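Local coordinates for uncharacterized protein (Corynebacterium glutamicum, PDB 2NSF) that probably catalyses the mycothiol-dependent isomerisation of maleylpyruvate and carries a bound zinc ion in its helical N-terminal domain, at residues A[77-82]-A[93-98]; A[84-89]-A[142-147]. All coordinates share one frame; numbering follows the deposited sequence.

Contact 1. Residues A[77-82]-A[93-98]; sequences AIALCN and TPMYVS. With SO4 (sulfate ion), chain C.
T93 meets N82 where the chain, having left helix 66-89, doubles back along the same helix. Its CG2 lies 3.7 Å from N82 CB, the two side chains crossing at about a right angle. T93 OG1 serves the turn itself, hydrogen-bonded to the backbone O of E91. P94 and M95 then both offer carbonyls to one amide group. N82 ND2 makes a hydrogen bond to M95 O (3.1 Å, 148° at the hydrogen), with the oxygen close to the amide plane but the nitrogen standing above the plane of the M95 carbonyl. A second, weak bond runs from N82 ND2 to P94 O at 3.3 Å, so one side chain of the helix grips two successive peptides of a segment without regular structure.

A79 packs against M95 and Y96, and its small side chain lets the loop come close: A79 CB is 3.3 Å from M95 O. The M95 side chain bends about its CG-SD bond (chi3 78°), which brings CE within 3.8 Å of A79 CB and alongside L80 CD2. Y96 leaves its backbone pointing away from the helix, yet its ring returns over A79, whose CB makes a CH-pi contact with one face, 3.9 Å from the centroid. From the edge of that ring, Y96 OH donates a hydrogen bond to O4 of the chain C sulfate (2.6 Å), an ion also held by N76 and R102. Such an anion, probably from the crystallisation liquor, may mark a pocket near the zinc ligand H72.

The segment 93-98 leads into helix 99-109, with S98 as its N-cap. M95 reaches M160 on helix 156-171, and L80 packs between that helix and helix 114-133.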
loop_
_atom_site.group_PDB
_atom_site.type_symbol
_atom_site.label_atom_id
_atom_site.label_comp_id
_atom_site.label_asym_id
_atom_site.label_seq_id
_atom_site.Cartn_x
_atom_site.Cartn_y
_atom_site.Cartn_z
ATOM N N ALA A 77 1.692 -1.387 -10.783
ATOM C CA ALA A 77 0.937 -0.496 -11.660
ATOM C C ALA A 77 0.404 -1.305 -12.839
ATOM O O ALA A 77 -0.747 -1.155 -13.241
ATOM C CB ALA A 77 1.825 0.644 -12.161
ATOM N N ILE A 78 1.259 -2.159 -13.390
ATOM C CA ILE A 78 0.875 -3.003 -14.516
ATOM C C ILE A 78 -0.252 -3.959 -14.111
ATOM O O ILE A 78 -1.202 -4.167 -14.866
ATOM C CB ILE A 78 2.093 -3.807 -15.024
ATOM C CG1 ILE A 78 3.084 -2.856 -15.702
ATOM C CG2 ILE A 78 1.641 -4.909 -15.982
ATOM C CD1 ILE A 78 4.441 -3.480 -16.014
ATOM N N ALA A 79 -0.152 -4.523 -12.910
ATOM C CA ALA A 79 -1.170 -5.448 -12.426
ATOM C C ALA A 79 -2.520 -4.753 -12.281
ATOM O O ALA A 79 -3.567 -5.344 -12.561
ATOM C CB ALA A 79 -0.737 -6.054 -11.094
ATOM N N LEU A 80 -2.501 -3.492 -11.856
ATOM C CA LEU A 80 -3.736 -2.739 -11.693
ATOM C C LEU A 80 -4.319 -2.378 -13.055
ATOM O O LEU A 80 -5.533 -2.228 -13.201
ATOM C CB LEU A 80 -3.485 -1.482 -10.848
ATOM C CG LEU A 80 -3.108 -1.785 -9.391
ATOM C CD1 LEU A 80 -2.906 -0.479 -8.639
ATOM C CD2 LEU A 80 -4.207 -2.613 -8.721
ATOM N N CYS A 81 -3.453 -2.235 -14.054
ATOM C CA CYS A 81 -3.920 -1.946 -15.405
ATOM C C CYS A 81 -4.748 -3.132 -15.879
ATOM O O CYS A 81 -5.763 -2.959 -16.546
ATOM C CB CYS A 81 -2.749 -1.752 -16.364
ATOM S SG CYS A 81 -1.998 -0.125 -16.296
ATOM N N ASN A 82 -4.308 -4.338 -15.532
ATOM C CA ASN A 82 -5.033 -5.539 -15.930
ATOM C C ASN A 82 -6.457 -5.509 -15.395
ATOM O O ASN A 82 -7.408 -5.810 -16.122
ATOM C CB ASN A 82 -4.322 -6.801 -15.435
ATOM C CG ASN A 82 -3.043 -7.083 -16.196
ATOM O OD1 ASN A 82 -2.881 -6.648 -17.341
ATOM N ND2 ASN A 82 -2.134 -7.824 -15.576
ATOM N N THR A 93 -9.096 -10.534 -16.546
ATOM C CA THR A 93 -7.657 -10.365 -16.698
ATOM C C THR A 93 -7.121 -10.145 -15.283
ATOM O O THR A 93 -7.122 -9.025 -14.780
ATOM C CB THR A 93 -7.339 -9.130 -17.559
ATOM O OG1 THR A 93 -8.070 -9.201 -18.791
ATOM C CG2 THR A 93 -5.852 -9.062 -17.859
ATOM N N PRO A 94 -6.664 -11.221 -14.622
ATOM C CA PRO A 94 -6.132 -11.154 -13.256
ATOM C C PRO A 94 -4.933 -10.228 -13.086
ATOM O O PRO A 94 -4.238 -9.910 -14.053
ATOM C CB PRO A 94 -5.789 -12.612 -12.948
ATOM C CG PRO A 94 -5.436 -13.161 -14.297
ATOM C CD PRO A 94 -6.517 -12.583 -15.171
ATOM N N MET A 95 -4.702 -9.793 -11.851
ATOM C CA MET A 95 -3.577 -8.905 -11.569
ATOM C C MET A 95 -2.266 -9.516 -12.040
ATOM O O MET A 95 -1.486 -8.858 -12.731
ATOM C CB MET A 95 -3.489 -8.604 -10.071
ATOM C CG MET A 95 -4.394 -7.479 -9.620
ATOM S SD MET A 95 -4.221 -7.164 -7.850
ATOM C CE MET A 95 -2.671 -6.223 -7.810
ATOM N N TYR A 96 -2.037 -10.771 -11.666
ATOM C CA TYR A 96 -0.824 -11.500 -12.037
ATOM C C TYR A 96 -1.184 -12.857 -12.617
ATOM O O TYR A 96 -2.213 -13.439 -12.268
ATOM C CB TYR A 96 0.070 -11.719 -10.813
ATOM C CG TYR A 96 0.527 -10.434 -10.166
ATOM C CD1 TYR A 96 1.571 -9.688 -10.717
ATOM C CD2 TYR A 96 -0.112 -9.941 -9.032
ATOM C CE1 TYR A 96 1.967 -8.478 -10.150
ATOM C CE2 TYR A 96 0.273 -8.730 -8.461
ATOM C CZ TYR A 96 1.312 -8.006 -9.026
ATOM O OH TYR A 96 1.690 -6.807 -8.463
ATOM N N VAL A 97 -0.327 -13.366 -13.497
ATOM C CA VAL A 97 -0.562 -14.667 -14.109
ATOM C C VAL A 97 -0.557 -15.733 -13.020
ATOM O O VAL A 97 -1.370 -16.661 -13.038
ATOM C CB VAL A 97 0.534 -15.003 -15.152
ATOM C CG1 VAL A 97 0.375 -16.438 -15.634
ATOM C CG2 VAL A 97 0.439 -14.046 -16.325
ATOM N N SER A 98 0.358 -15.583 -12.067
ATOM C CA SER A 98 0.491 -16.516 -10.959
ATOM C C SER A 98 1.415 -15.926 -9.898
ATOM O O SER A 98 2.114 -14.941 -10.150
ATOM C CB SER A 98 1.087 -17.834 -11.453
ATOM O OG SER A 98 2.439 -17.649 -11.853
HETATM S S SO4 C . 0.623 -6.829 -4.974
HETATM O O1 SO4 C . 1.869 -6.698 -4.199
HETATM O O2 SO4 C . 0.454 -8.243 -5.361
HETATM O O3 SO4 C . -0.531 -6.414 -4.147
HETATM O O4 SO4 C . 0.689 -5.977 -6.172
#

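Contact 2. Residues A[84-89]-A[142-147]; sequences MHWANT and HEVLTA. With SO4 (sulfate ion), chain B.
Helix segment 84-89 and strand 143-145 run roughly antiparallel, their axes 151° apart in direction and 8.5 Å apart at closest approach, A87 and H142 having the nearest CA atoms. This is the C-terminal end of helix 66-89 packed against a two-stranded antiparallel hairpin, strands 143-145 and 151-153, in the N-terminal domain of the protein. No hydrogen bond crosses between the two segments; packing carries the contact.

W86 contributes the most. With CG anti to the backbone N (chi1 176°), its indole reaches over to the strand and lies against V144, the two side chains running past each other in opposite directions. V144 CA sits 4.0 Å from the centroid of the six-membered ring and almost on its normal, a CH-pi contact over the face. On the same face, V144 CG1 comes within 3.9 Å of CD2, nearer the junction of the two rings. The far end of the indole reaches L145, where CZ3 is 3.5 Å from the backbone N and CH2 meets CB. At the other end, NE1 lies 3.7 Å from H142 CE1, the planes of the five-membered ring and the imidazole meeting obliquely at 64°.

H142 lies over the helix backbone. One face of its imidazole takes the CH of A87, with CA 4.2 Å from the ring centroid, while the two CB atoms also touch. A hydrogen bond within its own segment, from ND1 to the backbone O of E143, helps fix the rotation of the ring, though that oxygen lies somewhat out of the ring plane. Beside it in the sheet, V144 pairs through backbone hydrogen bonds with V152 of strand 151-153. Beyond strand 143-145, T146 OG1 donates a hydrogen bond to O1 of the chain B sulfate at 2.7 Å, and R150 and R163 bind the same ion.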
loop_
_atom_site.group_PDB
_atom_site.type_symbol
_atom_site.label_atom_id
_atom_site.label_comp_id
_atom_site.label_asym_id
_atom_site.label_seq_id
_atom_site.Cartn_x
_atom_site.Cartn_y
_atom_site.Cartn_z
ATOM N N MET A 84 -8.192 -2.908 -14.615
ATOM C CA MET A 84 -8.957 -1.872 -15.291
ATOM C C MET A 84 -9.370 -2.334 -16.688
ATOM O O MET A 84 -10.435 -1.957 -17.177
ATOM C CB MET A 84 -8.162 -0.565 -15.376
ATOM C CG MET A 84 -7.892 0.092 -14.022
ATOM S SD MET A 84 -9.326 0.080 -12.907
ATOM C CE MET A 84 -10.551 0.933 -13.875
ATOM N N HIS A 85 -8.534 -3.150 -17.328
ATOM C CA HIS A 85 -8.864 -3.664 -18.658
ATOM C C HIS A 85 -10.024 -4.643 -18.510
ATOM O O HIS A 85 -10.961 -4.649 -19.306
ATOM C CB HIS A 85 -7.657 -4.369 -19.283
ATOM C CG HIS A 85 -7.952 -5.000 -20.609
ATOM N ND1 HIS A 85 -8.359 -6.311 -20.738
ATOM C CD2 HIS A 85 -7.935 -4.491 -21.864
ATOM C CE1 HIS A 85 -8.579 -6.581 -22.012
ATOM N NE2 HIS A 85 -8.331 -5.492 -22.717
ATOM N N TRP A 86 -9.945 -5.470 -17.474
ATOM C CA TRP A 86 -10.983 -6.446 -17.163
ATOM C C TRP A 86 -12.288 -5.676 -16.958
ATOM O O TRP A 86 -13.340 -6.044 -17.487
ATOM C CB TRP A 86 -10.579 -7.184 -15.880
ATOM C CG TRP A 86 -11.562 -8.184 -15.315
ATOM C CD1 TRP A 86 -12.855 -8.405 -15.711
ATOM C CD2 TRP A 86 -11.327 -9.066 -14.212
ATOM N NE1 TRP A 86 -13.434 -9.371 -14.919
ATOM C CE2 TRP A 86 -12.517 -9.792 -13.991
ATOM C CE3 TRP A 86 -10.221 -9.314 -13.385
ATOM C CZ2 TRP A 86 -12.634 -10.750 -12.978
ATOM C CZ3 TRP A 86 -10.335 -10.264 -12.381
ATOM C CH2 TRP A 86 -11.535 -10.971 -12.187
ATOM N N ALA A 87 -12.204 -4.587 -16.201
ATOM C CA ALA A 87 -13.366 -3.762 -15.906
ATOM C C ALA A 87 -13.990 -3.116 -17.140
ATOM O O ALA A 87 -15.211 -3.127 -17.300
ATOM C CB ALA A 87 -12.989 -2.684 -14.899
ATOM N N ASN A 88 -13.156 -2.554 -18.010
ATOM C CA ASN A 88 -13.647 -1.886 -19.208
ATOM C C ASN A 88 -14.070 -2.802 -20.353
ATOM O O ASN A 88 -14.887 -2.409 -21.187
ATOM C CB ASN A 88 -12.605 -0.888 -19.725
ATOM C CG ASN A 88 -12.444 0.315 -18.815
ATOM O OD1 ASN A 88 -11.518 0.382 -18.007
ATOM N ND2 ASN A 88 -13.354 1.271 -18.939
ATOM N N THR A 89 -13.529 -4.015 -20.401
ATOM C CA THR A 89 -13.873 -4.942 -21.477
ATOM C C THR A 89 -14.793 -6.061 -21.010
ATOM O O THR A 89 -15.450 -6.718 -21.823
ATOM C CB THR A 89 -12.611 -5.593 -22.084
ATOM O OG1 THR A 89 -12.056 -6.522 -21.146
ATOM C CG2 THR A 89 -11.572 -4.534 -22.419
ATOM N N HIS A 142 -17.488 -2.302 -11.948
ATOM C CA HIS A 142 -17.377 -3.682 -12.410
ATOM C C HIS A 142 -16.585 -4.490 -11.383
ATOM O O HIS A 142 -15.550 -4.037 -10.896
ATOM C CB HIS A 142 -16.676 -3.712 -13.772
ATOM C CG HIS A 142 -16.752 -5.037 -14.465
ATOM N ND1 HIS A 142 -16.115 -6.163 -13.996
ATOM C CD2 HIS A 142 -17.403 -5.412 -15.591
ATOM C CE1 HIS A 142 -16.367 -7.179 -14.803
ATOM N NE2 HIS A 142 -17.147 -6.750 -15.779
ATOM N N GLU A 143 -17.068 -5.682 -11.048
ATOM C CA GLU A 143 -16.389 -6.516 -10.067
ATOM C C GLU A 143 -15.146 -7.194 -10.617
ATOM O O GLU A 143 -15.167 -7.780 -11.698
ATOM C CB GLU A 143 -17.324 -7.595 -9.514
ATOM C CG GLU A 143 -18.549 -7.067 -8.799
ATOM C CD GLU A 143 -19.149 -8.099 -7.863
ATOM O OE1 GLU A 143 -19.139 -9.298 -8.218
ATOM O OE2 GLU A 143 -19.632 -7.712 -6.778
ATOM N N VAL A 144 -14.067 -7.111 -9.851
ATOM C CA VAL A 144 -12.800 -7.716 -10.223
ATOM C C VAL A 144 -12.235 -8.394 -8.982
ATOM O O VAL A 144 -12.749 -8.214 -7.875
ATOM C CB VAL A 144 -11.805 -6.651 -10.742
ATOM C CG1 VAL A 144 -12.352 -6.013 -12.014
ATOM C CG2 VAL A 144 -11.576 -5.585 -9.673
ATOM N N LEU A 145 -11.177 -9.172 -9.164
ATOM C CA LEU A 145 -10.575 -9.883 -8.048
ATOM C C LEU A 145 -9.171 -9.366 -7.770
ATOM O O LEU A 145 -8.390 -9.154 -8.698
ATOM C CB LEU A 145 -10.516 -11.382 -8.360
ATOM C CG LEU A 145 -10.398 -12.345 -7.178
ATOM C CD1 LEU A 145 -11.681 -12.295 -6.358
ATOM C CD2 LEU A 145 -10.155 -13.760 -7.682
ATOM N N THR A 146 -8.856 -9.150 -6.496
ATOM C CA THR A 146 -7.525 -8.684 -6.120
ATOM C C THR A 146 -6.627 -9.912 -6.060
ATOM O O THR A 146 -7.115 -11.044 -6.100
ATOM C CB THR A 146 -7.506 -8.013 -4.729
ATOM O OG1 THR A 146 -7.662 -9.010 -3.712
ATOM C CG2 THR A 146 -8.621 -6.990 -4.610
ATOM N N ALA A 147 -5.321 -9.692 -5.962
ATOM C CA ALA A 147 -4.379 -10.801 -5.896
ATOM C C ALA A 147 -4.588 -11.595 -4.614
ATOM O O ALA A 147 -4.218 -12.769 -4.535
ATOM C CB ALA A 147 -2.947 -10.280 -5.973
HETATM S S SO4 B . -6.068 -6.709 -1.095
HETATM O O1 SO4 B . -7.069 -7.726 -1.467
HETATM O O2 SO4 B . -5.216 -6.402 -2.250
HETATM O O3 SO4 B . -5.237 -7.237 -0.005
HETATM O O4 SO4 B . -6.750 -5.478 -0.662
#

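Contacts 1 and 2 draw on successive parts of helix 66-89, and their centres are only 9 Å apart. The loop 93-98 of contact 1 also touches both segments of contact 2: T93 O lies 3.4 Å from W86 CE3, and M95 SD is 3.3 Å from A147 N. M95 thus packs on A79 and L80 of the helix and also on the residues just after strand 143-145. Contact 1 is the one near the metal, with the Y96 side chain about 7 Å from the zinc ion, which H72, E164 and H168 bind; contact 2 lies away from that site. Each contact has its own sulfate.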